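Local structure of putative cellulase CEL6 (1UP3) at residues Q40-D45 / V72-G77; V57-T61 / G107-A113. The protein acts as a family 6 endoglucanase, probably hydrolysing internal beta-1,4-glycosidic bonds of cellulose. One frame throughout, in Å; residues are numbered along the deposited sequence.

Interaction 1. Residues Q40-D45 / V72-G77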
loop_
_atom_site.group_PDB
_atom_site.type_symbol
_atom_site.label_atom_id
_atom_site.label_comp_id
_atom_site.label_asym_id
_atom_site.label_seq_id
_atom_site.Cartn_x
_atom_site.Cartn_y
_atom_site.Cartn_z
ATOM N N GLN A 40 3.579 -4.706 -8.500
ATOM C CA GLN A 40 2.562 -4.180 -7.581
ATOM C C GLN A 40 3.144 -4.159 -6.159
ATOM O O GLN A 40 4.265 -3.737 -5.989
ATOM C CB GLN A 40 1.221 -4.909 -7.791
ATOM C CG GLN A 40 0.722 -4.614 -9.208
ATOM C CD GLN A 40 -0.326 -5.580 -9.727
ATOM O OE1 GLN A 40 -1.239 -5.928 -9.016
ATOM N NE2 GLN A 40 -0.197 -5.984 -10.980
ATOM N N SER A 41 2.399 -4.534 -5.142
ATOM C CA SER A 41 2.991 -4.780 -3.812
ATOM C C SER A 41 2.365 -6.044 -3.291
ATOM O O SER A 41 1.246 -6.417 -3.701
ATOM C CB SER A 41 2.746 -3.641 -2.808
ATOM O OG SER A 41 1.389 -3.622 -2.383
ATOM N N TYR A 42 3.060 -6.715 -2.383
ATOM C CA TYR A 42 2.606 -7.965 -1.785
ATOM C C TYR A 42 2.074 -7.657 -0.385
ATOM O O TYR A 42 2.798 -7.193 0.459
ATOM C CB TYR A 42 3.786 -8.950 -1.752
ATOM C CG TYR A 42 3.399 -10.352 -1.344
ATOM C CD1 TYR A 42 2.820 -11.222 -2.261
ATOM C CD2 TYR A 42 3.624 -10.811 -0.077
ATOM C CE1 TYR A 42 2.463 -12.519 -1.912
ATOM C CE2 TYR A 42 3.267 -12.122 0.288
ATOM C CZ TYR A 42 2.685 -12.955 -0.628
ATOM O OH TYR A 42 2.311 -14.245 -0.261
ATOM N N TRP A 43 0.785 -7.941 -0.158
ATOM C CA TRP A 43 0.128 -7.562 1.080
ATOM C C TRP A 43 0.207 -8.698 2.088
ATOM O O TRP A 43 -0.153 -9.856 1.750
ATOM C CB TRP A 43 -1.331 -7.242 0.816
ATOM C CG TRP A 43 -1.585 -5.968 0.037
ATOM C CD1 TRP A 43 -1.115 -5.645 -1.197
ATOM C CD2 TRP A 43 -2.297 -4.825 0.495
ATOM N NE1 TRP A 43 -1.561 -4.389 -1.558
ATOM C CE2 TRP A 43 -2.281 -3.862 -0.527
ATOM C CE3 TRP A 43 -2.993 -4.529 1.679
ATOM C CZ2 TRP A 43 -2.902 -2.628 -0.412
ATOM C CZ3 TRP A 43 -3.626 -3.315 1.791
ATOM C CH2 TRP A 43 -3.571 -2.359 0.745
ATOM N N LEU A 44 0.604 -8.370 3.314
ATOM C CA LEU A 44 0.685 -9.333 4.421
ATOM C C LEU A 44 -0.267 -8.913 5.543
ATOM O O LEU A 44 -0.404 -7.733 5.855
ATOM C CB LEU A 44 2.089 -9.358 4.954
ATOM C CG LEU A 44 3.161 -9.735 3.934
ATOM C CD1 LEU A 44 4.544 -9.541 4.569
ATOM C CD2 LEU A 44 2.950 -11.153 3.469
ATOM N N ASP A 45 -0.925 -9.886 6.132
ATOM C CA ASP A 45 -1.791 -9.656 7.272
ATOM C C ASP A 45 -1.805 -10.830 8.236
ATOM O O ASP A 45 -0.860 -11.593 8.278
ATOM C CB ASP A 45 -3.170 -9.220 6.801
ATOM C CG ASP A 45 -3.941 -10.302 6.073
ATOM O OD1 ASP A 45 -3.453 -11.456 5.958
ATOM O OD2 ASP A 45 -5.092 -10.065 5.583
ATOM N N VAL A 72 8.243 -4.786 -3.010
ATOM C CA VAL A 72 7.372 -3.856 -2.269
ATOM C C VAL A 72 6.387 -4.703 -1.488
ATOM O O VAL A 72 5.675 -5.562 -2.073
ATOM C CB VAL A 72 6.603 -2.894 -3.199
ATOM C CG1 VAL A 72 5.847 -1.895 -2.388
ATOM C CG2 VAL A 72 7.555 -2.184 -4.218
ATOM N N LEU A 73 6.408 -4.523 -0.165
ATOM C CA LEU A 73 5.569 -5.260 0.764
ATOM C C LEU A 73 4.641 -4.251 1.445
ATOM O O LEU A 73 5.090 -3.174 1.839
ATOM C CB LEU A 73 6.412 -5.991 1.805
ATOM C CG LEU A 73 7.234 -7.110 1.140
ATOM C CD1 LEU A 73 8.564 -7.163 1.774
ATOM C CD2 LEU A 73 6.554 -8.434 1.265
ATOM N N THR A 74 3.378 -4.632 1.602
ATOM C CA THR A 74 2.398 -3.836 2.330
ATOM C C THR A 74 1.967 -4.551 3.594
ATOM O O THR A 74 1.500 -5.678 3.519
ATOM C CB THR A 74 1.232 -3.562 1.439
ATOM O OG1 THR A 74 1.694 -2.799 0.305
ATOM C CG2 THR A 74 0.182 -2.668 2.159
ATOM N N LEU A 75 2.176 -3.927 4.741
ATOM C CA LEU A 75 1.768 -4.523 6.009
ATOM C C LEU A 75 0.367 -4.052 6.346
ATOM O O LEU A 75 0.125 -2.862 6.472
ATOM C CB LEU A 75 2.772 -4.157 7.119
ATOM C CG LEU A 75 4.227 -4.549 6.838
ATOM C CD1 LEU A 75 5.100 -4.209 8.044
ATOM C CD2 LEU A 75 4.395 -6.028 6.485
ATOM N N TYR A 76 -0.556 -4.986 6.552
ATOM C CA TYR A 76 -1.974 -4.638 6.751
ATOM C C TYR A 76 -2.568 -5.543 7.834
ATOM O O TYR A 76 -3.486 -6.331 7.576
ATOM C CB TYR A 76 -2.705 -4.770 5.401
ATOM C CG TYR A 76 -4.098 -4.169 5.286
ATOM C CD1 TYR A 76 -4.335 -2.875 5.727
ATOM C CD2 TYR A 76 -5.124 -4.869 4.682
ATOM C CE1 TYR A 76 -5.598 -2.276 5.617
ATOM C CE2 TYR A 76 -6.397 -4.305 4.536
ATOM C CZ TYR A 76 -6.621 -3.002 4.980
ATOM O OH TYR A 76 -7.889 -2.441 4.854
ATOM N N GLY A 77 -1.978 -5.475 9.024
ATOM C CA GLY A 77 -2.351 -6.335 10.147
ATOM C C GLY A 77 -2.803 -5.596 11.399
ATOM O O GLY A 77 -2.968 -6.246 12.439
#

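Interaction 2. Residues V57-T61 / G107-A113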
loop_
_atom_site.group_PDB
_atom_site.type_symbol
_atom_site.label_atom_id
_atom_site.label_comp_id
_atom_site.label_asym_id
_atom_site.label_seq_id
_atom_site.Cartn_x
_atom_site.Cartn_y
_atom_site.Cartn_z
ATOM N N VAL A 57 8.567 -13.564 4.379
ATOM C CA VAL A 57 9.215 -12.313 3.993
ATOM C C VAL A 57 10.612 -12.577 3.437
ATOM O O VAL A 57 10.972 -11.985 2.411
ATOM C CB VAL A 57 9.249 -11.322 5.172
ATOM C CG1 VAL A 57 10.189 -10.148 4.920
ATOM C CG2 VAL A 57 7.844 -10.861 5.472
ATOM N N ALA A 58 11.376 -13.469 4.077
ATOM C CA ALA A 58 12.718 -13.775 3.582
ATOM C C ALA A 58 12.640 -14.388 2.169
ATOM O O ALA A 58 13.479 -14.080 1.296
ATOM C CB ALA A 58 13.435 -14.710 4.502
ATOM N N ARG A 59 11.650 -15.229 1.931
ATOM C CA ARG A 59 11.450 -15.874 0.626
ATOM C C ARG A 59 11.175 -14.809 -0.422
ATOM O O ARG A 59 11.762 -14.807 -1.498
ATOM C CB ARG A 59 10.262 -16.852 0.699
ATOM C CG ARG A 59 9.917 -17.548 -0.570
ATOM C CD ARG A 59 8.715 -18.462 -0.397
ATOM N NE ARG A 59 8.383 -19.144 -1.631
ATOM C CZ ARG A 59 7.653 -18.607 -2.589
ATOM N NH1 ARG A 59 7.163 -17.388 -2.455
ATOM N NH2 ARG A 59 7.399 -19.293 -3.687
ATOM N N TYR A 60 10.265 -13.899 -0.111
ATOM C CA TYR A 60 9.847 -12.893 -1.098
ATOM C C TYR A 60 10.981 -11.905 -1.403
ATOM O O TYR A 60 11.263 -11.614 -2.595
ATOM C CB TYR A 60 8.596 -12.155 -0.603
ATOM C CG TYR A 60 7.909 -11.372 -1.709
ATOM C CD1 TYR A 60 6.944 -11.978 -2.519
ATOM C CD2 TYR A 60 8.141 -10.034 -1.886
ATOM C CE1 TYR A 60 6.308 -11.274 -3.506
ATOM C CE2 TYR A 60 7.487 -9.318 -2.887
ATOM C CZ TYR A 60 6.588 -9.952 -3.688
ATOM O OH TYR A 60 5.897 -9.256 -4.674
ATOM N N THR A 61 11.655 -11.422 -0.372
ATOM C CA THR A 61 12.735 -10.451 -0.582
ATOM C C THR A 61 13.933 -11.120 -1.276
ATOM O O THR A 61 14.612 -10.535 -2.115
ATOM C CB THR A 61 13.170 -9.730 0.681
ATOM O OG1 THR A 61 13.664 -10.643 1.645
ATOM C CG2 THR A 61 12.003 -9.030 1.350
ATOM N N GLY A 107 12.721 -11.510 9.181
ATOM C CA GLY A 107 12.782 -12.007 7.836
ATOM C C GLY A 107 13.407 -11.037 6.851
ATOM O O GLY A 107 13.974 -11.462 5.856
ATOM N N LEU A 108 13.303 -9.736 7.113
ATOM C CA LEU A 108 13.956 -8.732 6.269
ATOM C C LEU A 108 15.480 -8.816 6.364
ATOM O O LEU A 108 16.160 -8.655 5.361
ATOM C CB LEU A 108 13.523 -7.317 6.636
ATOM C CG LEU A 108 12.075 -6.939 6.256
ATOM C CD1 LEU A 108 11.714 -5.592 6.857
ATOM C CD2 LEU A 108 11.852 -6.910 4.749
ATOM N N GLY A 109 16.008 -9.034 7.559
ATOM C CA GLY A 109 17.447 -8.999 7.794
ATOM C C GLY A 109 18.013 -7.677 7.320
ATOM O O GLY A 109 17.585 -6.616 7.780
ATOM N N SER A 110 18.990 -7.754 6.413
ATOM C CA SER A 110 19.590 -6.571 5.819
ATOM C C SER A 110 19.242 -6.452 4.343
ATOM O O SER A 110 19.936 -5.744 3.601
ATOM C CB SER A 110 21.115 -6.588 6.021
ATOM O OG SER A 110 21.438 -6.283 7.368
ATOM N N SER A 111 18.154 -7.121 3.922
ATOM C CA SER A 111 17.799 -7.176 2.505
ATOM C C SER A 111 17.034 -5.948 2.033
ATOM O O SER A 111 16.287 -5.321 2.818
ATOM C CB SER A 111 17.000 -8.426 2.210
ATOM O OG SER A 111 17.749 -9.565 2.609
ATOM N N PRO A 112 17.209 -5.583 0.750
ATOM C CA PRO A 112 16.466 -4.446 0.191
ATOM C C PRO A 112 14.971 -4.724 0.171
ATOM O O PRO A 112 14.539 -5.817 -0.196
ATOM C CB PRO A 112 16.976 -4.357 -1.246
ATOM C CG PRO A 112 18.256 -5.010 -1.201
ATOM C CD PRO A 112 18.125 -6.147 -0.264
ATOM N N ALA A 113 14.182 -3.746 0.596
ATOM C CA ALA A 113 12.727 -3.852 0.522
ATOM C C ALA A 113 12.131 -2.459 0.642
ATOM O O ALA A 113 12.706 -1.581 1.295
ATOM C CB ALA A 113 12.142 -4.784 1.622
HETATM O O HOH W 1 15.538 -7.755 -1.805
#

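Interaction 1. Residues Q40-D45 / V72-G77
L44 N donates a 2.8 Å hydrogen bond to T74 O, nearly along the C=O axis. Three more backbone bonds knit the two segments: Y42 N to V72 O, T74 N to Y42 O and Y76 N to L44 O. T74 OG1 lies beside its own backbone N (chi1 -62°). This puts CG2 opposite that N, beside the carbonyl carbon, and over the indole of W43, where the methyl makes a CH-pi contact, 3.6 Å from T74 CG2 to the centroid of the six-membered ring and only 8° off the ring normal. The indole is thus covered on one face by the methyl, while its edge points at the face of Y76. The W43 and Y76 rings are T-shaped, planes at 89°, and W43 CZ3 stands 3.6 Å from Y76 CG, nearer the rim than the middle of the phenol ring. In the S41 conformer described, OG accepts a hydrogen bond from T74 OG1 and is also bonded to the carbonyl of I260, which W43 NE1 shares as a partner. The strands that carry these groups, 42-44 at the edge of the sheet and 72-75 next to it, run parallel and are joined through helix 50-66 as a beta-alpha-beta unit of the family 6 alpha/beta barrel. On the other side of the sheet L44 CD1 touches CD2 of both L73 and L75, each at 4.0 Å, and L73 CD2 also meets the Y42 ring obliquely. R81 bonds to Y76 O and forms a salt bridge with D45. The nearest atoms of the Y76 side chain and a glucose unit of the bound glycan are about 5 Å apart.

Interaction 2. Residues V57-T61 / G107-A113
V57 and L108 form the tight part of the contact, crossing obliquely with V57 CG1 3.6 Å from L108 CD2. V57 CG1 lies anti to the backbone N (chi1 167°), which carries this methyl out to the leucine, and the same L108 methyl is met at about a right angle by T61 CG2. G107 has no side chain to hold the backbones apart: its CA comes within 4.6 Å of A58 CA, and its carbonyl O rests 3.5 Å from that same A58 CA, at the exposed margin of the contact. T61 OG1 turns back into its own helix and bonds to V57 O at 3.1 Å. That carbonyl also takes T61 N, so two donors share it. Toward S111 and P112 the packing is looser and partly open to solvent. S111 CB is 4.0 Å from T61 OG1, and a water spans the gap by donating to T61 O (2.9 Å) and P112 O (2.7 Å). A type II' turn from L108 to S111, with G109 at positive phi, leads from helix 94-108 toward strand 113-117. The arrangement is that of neighbouring outer helices of an alpha/beta barrel.

Both contacts involve the same beta-alpha-beta unit at one edge of the sheet, but at different depths. Interaction 1, centred about 7 Å from the centre of the chain, is a buried strand pairing held by regular backbone bonds and aromatic packing. Interaction 2, its centre about 17 Å from that of the chain, joins two helices of the outer layer through the methyls of V57, T61 and L108, a close glycine backbone and a water bridge. Helix 50-66 connects them directly: L73 CD1 packs 3.9 Å from T61 CG2, L44 CD1 touches V57 CG2 at 3.7 Å, and Y60 stacks on Y42. L44 and L73 thus pack on helix 50-66, and L75 on helix 94-108.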